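Side-chain contacts in putative uncharacterized protein (Aquifex aeolicus, PDB 3ME7), which is a putative electron transport protein of the SCO1/2 family that probably binds copper, represented here by its thioredoxin-like domain: residues K49-V54 with L151-A156; V130-P135 with D141-V146. All blocks are in the same frame, centred on the assembly; numbering follows the deposited sequence.

Interaction 1. Residues K49-V54 with L151-A156; sequences KSLLKV and LEFVNA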
ATOM      1  N   LYS A  49       1.197  -2.029 -12.394  1.00 11.25           N
ATOM      2  CA  LYS A  49       1.318  -3.135 -13.350  1.00 12.21           C
ATOM      3  C   LYS A  49       2.274  -4.202 -12.821  1.00 12.00           C
ATOM      4  O   LYS A  49       2.025  -5.396 -12.991  1.00 12.74           O
ATOM      5  CB  LYS A  49       1.813  -2.624 -14.707  1.00 13.04           C
ATOM      6  CG  LYS A  49       0.781  -1.808 -15.455  1.00 15.13           C
ATOM      7  CD  LYS A  49       1.395  -1.160 -16.682  1.00 14.79           C
ATOM      8  CE  LYS A  49       0.340  -0.361 -17.428  1.00 16.70           C
ATOM      9  NZ  LYS A  49       0.852   0.041 -18.749  1.00 16.99           N
ATOM     10  N   SER A  50       3.365  -3.773 -12.185  1.00 12.49           N
ATOM     11  CA  SER A  50       4.298  -4.728 -11.584  1.00 13.42           C
ATOM     12  C   SER A  50       3.652  -5.539 -10.450  1.00 13.20           C
ATOM     13  O   SER A  50       3.829  -6.760 -10.378  1.00 13.01           O
ATOM     14  CB  SER A  50       5.571  -4.029 -11.120  1.00 13.76           C
ATOM     15  OG  SER A  50       6.558  -4.997 -10.794  1.00 26.71           O
ATOM     16  N   LEU A  51       2.907  -4.868  -9.571  1.00 12.03           N
ATOM     17  CA  LEU A  51       2.111  -5.550  -8.542  1.00 11.72           C
ATOM     18  C   LEU A  51       1.095  -6.511  -9.114  1.00 11.64           C
ATOM     19  O   LEU A  51       0.935  -7.612  -8.604  1.00 11.12           O
ATOM     20  CB  LEU A  51       1.372  -4.515  -7.681  1.00 12.13           C
ATOM     21  CG  LEU A  51       2.261  -3.833  -6.664  1.00 12.82           C
ATOM     22  CD1 LEU A  51       1.403  -2.805  -5.923  1.00 12.92           C
ATOM     23  CD2 LEU A  51       2.867  -4.840  -5.663  1.00 11.72           C
ATOM     24  N   LEU A  52       0.406  -6.110 -10.180  1.00 10.65           N
ATOM     25  CA  LEU A  52      -0.560  -6.996 -10.816  1.00 10.87           C
ATOM     26  C   LEU A  52       0.101  -8.301 -11.264  1.00 11.27           C
ATOM     27  O   LEU A  52      -0.563  -9.325 -11.292  1.00 11.92           O
ATOM     28  CB  LEU A  52      -1.231  -6.316 -12.021  1.00 11.48           C
ATOM     29  CG  LEU A  52      -2.236  -5.217 -11.664  1.00 13.58           C
ATOM     30  CD1 LEU A  52      -2.574  -4.403 -12.916  1.00 12.61           C
ATOM     31  CD2 LEU A  52      -3.508  -5.774 -11.045  1.00 11.79           C
ATOM     32  N   LYS A  53       1.387  -8.249 -11.607  1.00 11.22           N
ATOM     33  CA  LYS A  53       2.122  -9.430 -12.097  1.00 12.61           C
ATOM     34  C   LYS A  53       2.893 -10.211 -11.028  1.00 13.39           C
ATOM     35  O   LYS A  53       3.506 -11.235 -11.341  1.00 15.91           O
ATOM     36  CB  LYS A  53       3.012  -9.077 -13.303  1.00 13.48           C
ATOM     37  CG  LYS A  53       2.186  -8.854 -14.574  1.00 15.44           C
ATOM     38  CD  LYS A  53       2.919  -8.160 -15.726  1.00 14.79           C
ATOM     39  CE  LYS A  53       1.999  -8.094 -16.946  1.00 16.14           C
ATOM     40  NZ  LYS A  53       2.601  -7.383 -18.120  1.00 15.78           N
ATOM     41  N   VAL A  54       2.896  -9.730  -9.786  1.00 11.50           N
ATOM     42  CA  VAL A  54       3.497 -10.499  -8.691  1.00 11.25           C
ATOM     43  C   VAL A  54       2.481 -10.989  -7.664  1.00 11.14           C
ATOM     44  O   VAL A  54       2.621 -12.101  -7.153  1.00 11.25           O
ATOM     45  CB  VAL A  54       4.695  -9.759  -8.005  1.00 11.52           C
ATOM     46  CG1 VAL A  54       4.238  -8.544  -7.162  1.00 14.07           C
ATOM     47  CG2 VAL A  54       5.523 -10.725  -7.129  1.00 13.84           C
ATOM     48  N   LEU A 151      10.836 -13.327  -5.154  1.00 10.81           N
ATOM     49  CA  LEU A 151      11.486 -13.685  -3.898  1.00 11.45           C
ATOM     50  C   LEU A 151      11.371 -12.575  -2.859  1.00 11.43           C
ATOM     51  O   LEU A 151      11.076 -12.850  -1.695  1.00 10.85           O
ATOM     52  CB  LEU A 151      12.947 -14.094  -4.096  1.00 13.29           C
ATOM     53  CG  LEU A 151      13.585 -14.723  -2.850  1.00 17.07           C
ATOM     54  CD1 LEU A 151      12.784 -15.940  -2.396  1.00 14.33           C
ATOM     55  CD2 LEU A 151      15.038 -15.115  -3.115  1.00 15.22           C
ATOM     56  N   GLU A 152      11.581 -11.335  -3.291  1.00 11.07           N
ATOM     57  CA  GLU A 152      11.516 -10.211  -2.335  1.00 11.07           C
ATOM     58  C   GLU A 152      10.140 -10.089  -1.666  1.00 10.05           C
ATOM     59  O   GLU A 152      10.057  -9.736  -0.486  1.00  9.91           O
ATOM     60  CB  GLU A 152      12.003  -8.878  -2.932  1.00 12.63           C
ATOM     61  CG  GLU A 152      11.180  -8.301  -4.078  1.00 15.64           C
ATOM     62  CD  GLU A 152      11.844  -7.086  -4.731  1.00 15.20           C
ATOM     63  OE1 GLU A 152      11.462  -6.765  -5.881  1.00 16.46           O
ATOM     64  OE2 GLU A 152      12.726  -6.462  -4.091  1.00 16.06           O
ATOM     65  N   PHE A 153       9.071 -10.386  -2.410  1.00  9.88           N
ATOM     66  CA  PHE A 153       7.714 -10.368  -1.850  1.00  9.16           C
ATOM     67  C   PHE A 153       7.451 -11.544  -0.917  1.00  9.09           C
ATOM     68  O   PHE A 153       6.873 -11.355   0.155  1.00  9.11           O
ATOM     69  CB  PHE A 153       6.648 -10.282  -2.953  1.00 11.07           C
ATOM     70  CG  PHE A 153       6.399  -8.889  -3.405  1.00 13.56           C
ATOM     71  CD1 PHE A 153       7.255  -8.277  -4.320  1.00 12.66           C
ATOM     72  CD2 PHE A 153       5.349  -8.169  -2.868  1.00 13.16           C
ATOM     73  CE1 PHE A 153       7.030  -6.956  -4.709  1.00 13.95           C
ATOM     74  CE2 PHE A 153       5.113  -6.831  -3.261  1.00 14.61           C
ATOM     75  CZ  PHE A 153       5.961  -6.243  -4.170  1.00 13.33           C
ATOM     76  N   VAL A 154       7.875 -12.744  -1.325  1.00  9.05           N
ATOM     77  CA  VAL A 154       7.799 -13.909  -0.432  1.00  8.72           C
ATOM     78  C   VAL A 154       8.493 -13.622   0.900  1.00  9.25           C
ATOM     79  O   VAL A 154       7.918 -13.831   1.958  1.00  9.36           O
ATOM     80  CB  VAL A 154       8.367 -15.174  -1.092  1.00  9.29           C
ATOM     81  CG1 VAL A 154       8.560 -16.284  -0.080  1.00 10.17           C
ATOM     82  CG2 VAL A 154       7.445 -15.630  -2.215  1.00  9.94           C
ATOM     83  N   ASN A 155       9.714 -13.101   0.836  1.00  9.90           N
ATOM     84  CA  ASN A 155      10.474 -12.783   2.044  1.00 11.45           C
ATOM     85  C   ASN A 155       9.757 -11.735   2.914  1.00 10.14           C
ATOM     86  O   ASN A 155       9.706 -11.862   4.140  1.00 10.50           O
ATOM     87  CB  ASN A 155      11.891 -12.339   1.670  1.00 14.03           C
ATOM     88  CG  ASN A 155      12.721 -13.476   1.048  1.00 17.18           C
ATOM     89  OD1 ASN A 155      12.319 -14.631   1.066  1.00 16.08           O
ATOM     90  ND2 ASN A 155      13.873 -13.136   0.490  1.00 16.79           N
ATOM     91  N   ALA A 156       9.160 -10.736   2.275  1.00 10.25           N
ATOM     92  CA  ALA A 156       8.484  -9.663   3.001  1.00 10.40           C
ATOM     93  C   ALA A 156       7.254 -10.209   3.730  1.00 10.62           C
ATOM     94  O   ALA A 156       7.027  -9.896   4.907  1.00 11.15           O
ATOM     95  CB  ALA A 156       8.092  -8.543   2.025  1.00 10.59           C
TER
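Phe153 reaches from its helix to meet Leu51 and Val54 on the other segment. Its ring carries the whole contact. Val54 lies over one ring face. Its CG1 sits 4.0 Å from the centroid of the Phe153 ring and 9° off the ring normal, a CH-pi contact close to the centre. CG1 of Val54 lies between the backbone N and the carbonyl carbon (chi1 71°). CG2, anti to the backbone N, lies 4.1 Å from CD1 of Phe153. Leu51 comes obliquely at the far end of the ring, with its CD2 3.7 Å from CZ of Phe153. Both aliphatic side chains cross Phe153 at about a right angle. All three residues are buried, and the packing between the segments is purely apolar. The solvent side is different: Lys49, Lys53 and Leu151 are exposed and do not join in. Replacing Phe153 with an alanine is likely to leave Val54 CG1 without its ring face and to open a gap beside Leu51. The contact joins the end region of helix 43-52 and Val54 to the last helix of this chain, 150-160. Tyr148 packs edge-to-face with the Phe153 ring, which also touches Leu58 of helix 55-58. Beneath lies the central sheet, where Phe153 rests on Val130 and Ile143, and Leu51 on Trp95.

Interaction 2. Residues V130-P135 with D141-V146; sequences VVVLSP and DYIYGV
Val130 to Val132 pair antiparallel with Asp141 to Ile143, the two strand axes 4.8 Å apart at closest and 161° between their directions. Val130 and Ile143 form a hydrogen-bonded pair: Val130 N gives a 2.8 Å bond to Ile143 O, and Ile143 N returns one to Val130 O. The second hydrogen-bonded pair is less even. Val132 N lies 2.9 Å from Asp141 O. The return bond from Asp141 N to Val132 O is longer, at 3.3 Å, and more bent, with an angle of 146° at the hydrogen.

Between them, Val131 and Tyr142 are a non-hydrogen-bonded pair with side chains side by side on one sheet face. CG2 of Val131 meets the ring obliquely, 3.6 Å from CE1 of Tyr142, and CG1 touches the same ring atom. Tyr142 CG is anti to the carbonyl carbon (chi1 -74°), which sets the ring alongside Val131. Its hydroxyl is hydrogen-bonded to Ser2 N.

The strands form a beta hairpin at one margin of the central sheet of this thioredoxin-like fold. Strand 139-144 is outermost within the chain. On its inner side strand 129-133 pairs antiparallel with strand 31-36, where the Val131 and Leu33 backbones are hydrogen-bonded.

The opposite face carries Val130, Val132, Asp141 and Ile143. There CG2 of Val132 lies 4.2 Å from CD1 of Ile143. Helix 150-160 packs against this face, while Tyr148 packs on Val130 and Ile143.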
ATOM      1  N   VAL A 130       6.738  -0.053  -2.011  1.00  8.05           N
ATOM      2  CA  VAL A 130       5.639  -0.842  -1.495  1.00  8.22           C
ATOM      3  C   VAL A 130       6.029  -1.197  -0.072  1.00  7.89           C
ATOM      4  O   VAL A 130       7.188  -1.517   0.200  1.00  9.53           O
ATOM      5  CB  VAL A 130       5.417  -2.104  -2.375  1.00  8.76           C
ATOM      6  CG1 VAL A 130       4.472  -3.102  -1.721  1.00 12.20           C
ATOM      7  CG2 VAL A 130       4.854  -1.681  -3.721  1.00 11.76           C
ATOM      8  N   VAL A 131       5.075  -1.096   0.852  1.00  8.03           N
ATOM      9  CA  VAL A 131       5.368  -1.298   2.263  1.00  8.70           C
ATOM     10  C   VAL A 131       4.593  -2.529   2.709  1.00  9.62           C
ATOM     11  O   VAL A 131       3.420  -2.701   2.355  1.00 11.41           O
ATOM     12  CB  VAL A 131       4.961  -0.085   3.140  1.00  9.02           C
ATOM     13  CG1 VAL A 131       5.470  -0.266   4.586  1.00 12.03           C
ATOM     14  CG2 VAL A 131       5.505   1.228   2.576  1.00 12.57           C
ATOM     15  N   VAL A 132       5.243  -3.385   3.504  1.00  9.17           N
ATOM     16  CA  VAL A 132       4.582  -4.594   3.977  1.00  8.65           C
ATOM     17  C   VAL A 132       4.449  -4.541   5.491  1.00  8.87           C
ATOM     18  O   VAL A 132       5.441  -4.410   6.200  1.00 10.98           O
ATOM     19  CB  VAL A 132       5.306  -5.886   3.519  1.00  7.37           C
ATOM     20  CG1 VAL A 132       4.448  -7.093   3.918  1.00 10.49           C
ATOM     21  CG2 VAL A 132       5.481  -5.877   2.003  1.00 10.07           C
ATOM     22  N   LEU A 133       3.205  -4.617   5.968  1.00  8.07           N
ATOM     23  CA  LEU A 133       2.899  -4.583   7.397  1.00  8.30           C
ATOM     24  C   LEU A 133       2.503  -5.941   7.955  1.00  8.24           C
ATOM     25  O   LEU A 133       1.915  -6.783   7.262  1.00  8.57           O
ATOM     26  CB  LEU A 133       1.740  -3.625   7.675  1.00  8.96           C
ATOM     27  CG  LEU A 133       1.705  -2.279   6.950  1.00  9.24           C
ATOM     28  CD1 LEU A 133       0.432  -1.529   7.352  1.00  9.94           C
ATOM     29  CD2 LEU A 133       2.923  -1.485   7.312  1.00  9.97           C
ATOM     30  N   SER A 134       2.806  -6.128   9.237  1.00  8.63           N
ATOM     31  CA  SER A 134       2.363  -7.298   9.965  1.00  8.70           C
ATOM     32  C   SER A 134       0.858  -7.191  10.197  1.00  9.45           C
ATOM     33  O   SER A 134       0.272  -6.115   9.991  1.00 10.53           O
ATOM     34  CB  SER A 134       3.079  -7.345  11.310  1.00  8.90           C
ATOM     35  OG  SER A 134       2.501  -6.402  12.211  1.00  9.94           O
ATOM     36  N   PRO A 135       0.208  -8.286  10.643  1.00  9.62           N
ATOM     37  CA  PRO A 135      -1.216  -8.205  10.985  1.00 10.00           C
ATOM     38  C   PRO A 135      -1.561  -7.224  12.102  1.00 10.23           C
ATOM     39  O   PRO A 135      -2.747  -6.956  12.313  1.00 11.43           O
ATOM     40  CB  PRO A 135      -1.562  -9.643  11.414  1.00 10.59           C
ATOM     41  CG  PRO A 135      -0.581 -10.475  10.673  1.00 15.91           C
ATOM     42  CD  PRO A 135       0.688  -9.688  10.674  1.00 10.23           C
ATOM     43  N   ASP A 141       8.685  -4.632   6.165  1.00 11.13           N
ATOM     44  CA  ASP A 141       9.597  -4.583   5.020  1.00 11.85           C
ATOM     45  C   ASP A 141       9.218  -3.453   4.082  1.00 11.61           C
ATOM     46  O   ASP A 141       8.053  -3.063   4.012  1.00 11.40           O
ATOM     47  CB  ASP A 141       9.557  -5.920   4.250  1.00 13.46           C
ATOM     48  CG  ASP A 141      10.892  -6.273   3.607  1.00 18.01           C
ATOM     49  OD1 ASP A 141      11.825  -5.433   3.608  1.00 14.07           O
ATOM     50  OD2 ASP A 141      11.009  -7.411   3.100  1.00 16.41           O
ATOM     51  N   TYR A 142      10.225  -2.913   3.383  1.00 10.88           N
ATOM     52  CA  TYR A 142      10.025  -1.969   2.298  1.00 10.52           C
ATOM     53  C   TYR A 142      10.597  -2.593   1.037  1.00 11.54           C
ATOM     54  O   TYR A 142      11.707  -3.159   1.063  1.00 13.24           O
ATOM     55  CB  TYR A 142      10.800  -0.679   2.556  1.00 11.01           C
ATOM     56  CG  TYR A 142      10.226   0.215   3.616  1.00 11.20           C
ATOM     57  CD1 TYR A 142       9.138   1.044   3.341  1.00 12.42           C
ATOM     58  CD2 TYR A 142      10.776   0.261   4.892  1.00 12.17           C
ATOM     59  CE1 TYR A 142       8.606   1.877   4.302  1.00 12.06           C
ATOM     60  CE2 TYR A 142      10.257   1.116   5.869  1.00 12.22           C
ATOM     61  CZ  TYR A 142       9.171   1.925   5.559  1.00 12.75           C
ATOM     62  OH  TYR A 142       8.649   2.745   6.507  1.00 12.09           O
ATOM     63  N   ILE A 143       9.846  -2.486  -0.055  1.00 10.16           N
ATOM     64  CA  ILE A 143      10.264  -3.009  -1.357  1.00  9.73           C
ATOM     65  C   ILE A 143      10.240  -1.825  -2.304  1.00 10.23           C
ATOM     66  O   ILE A 143       9.180  -1.289  -2.605  1.00 10.67           O
ATOM     67  CB  ILE A 143       9.354  -4.152  -1.867  1.00 11.05           C
ATOM     68  CG1 ILE A 143       9.388  -5.335  -0.877  1.00 11.17           C
ATOM     69  CG2 ILE A 143       9.747  -4.589  -3.289  1.00 11.73           C
ATOM     70  CD1 ILE A 143       8.296  -6.352  -1.107  1.00 13.17           C
ATOM     71  N   TYR A 144      11.421  -1.412  -2.758  1.00 10.38           N
ATOM     72  CA  TYR A 144      11.531  -0.217  -3.595  1.00 11.14           C
ATOM     73  C   TYR A 144      11.633  -0.536  -5.067  1.00 10.60           C
ATOM     74  O   TYR A 144      11.995  -1.645  -5.451  1.00 10.94           O
ATOM     75  CB  TYR A 144      12.747   0.608  -3.183  1.00 12.80           C
ATOM     76  CG  TYR A 144      12.598   1.203  -1.806  1.00 17.26           C
ATOM     77  CD1 TYR A 144      11.835   2.345  -1.612  1.00 14.41           C
ATOM     78  CD2 TYR A 144      13.210   0.617  -0.702  1.00 15.10           C
ATOM     79  CE1 TYR A 144      11.680   2.901  -0.334  1.00 17.65           C
ATOM     80  CE2 TYR A 144      13.045   1.153   0.579  1.00 17.72           C
ATOM     81  CZ  TYR A 144      12.280   2.290   0.742  1.00 15.29           C
ATOM     82  OH  TYR A 144      12.101   2.850   2.003  1.00 19.08           O
ATOM     83  N   GLY A 145      11.297   0.468  -5.869  1.00 10.95           N
ATOM     84  CA  GLY A 145      11.437   0.394  -7.315  1.00 11.73           C
ATOM     85  C   GLY A 145      10.153   0.019  -8.012  1.00 13.02           C
ATOM     86  O   GLY A 145       9.054   0.083  -7.428  1.00 13.24           O
ATOM     87  N   VAL A 146      10.292  -0.348  -9.277  1.00 14.77           N
ATOM     88  CA  VAL A 146       9.134  -0.616 -10.129  1.00 16.95           C
ATOM     89  C   VAL A 146       9.255  -1.960 -10.849  1.00 19.69           C
ATOM     90  O   VAL A 146       8.377  -2.307 -11.641  1.00 21.14           O
ATOM     91  CB  VAL A 146       8.895   0.516 -11.171  1.00 16.61           C
ATOM     92  CG1 VAL A 146       8.823   1.880 -10.496  1.00 13.05           C
ATOM     93  CG2 VAL A 146       9.987   0.529 -12.231  1.00 12.06           C
TER

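How the interactions relate
Interaction 2 supplies part of the sheet surface on which interaction 1 is built, and their centres are 10 Å apart. Strand 139-144 is followed, after a short loop, by helix 150-160, so one run of chain serves both. CB of Ala156 lies 3.7 Å from CG2 of Val132 and 3.3 Å from OD2 of Asp141. CD of Glu152 is 3.6 Å from CG2 of Ile143. At the other end, Ser50 OG makes a weak hydrogen bond to Val146 O. The predicted copper site is farther off. The side chain of Leu51 lies about 9 Å from that of Cys44, here disulfide-bonded to Cys40, and about 12 Å from that of His126; that of Val130 lies about 10 Å from each.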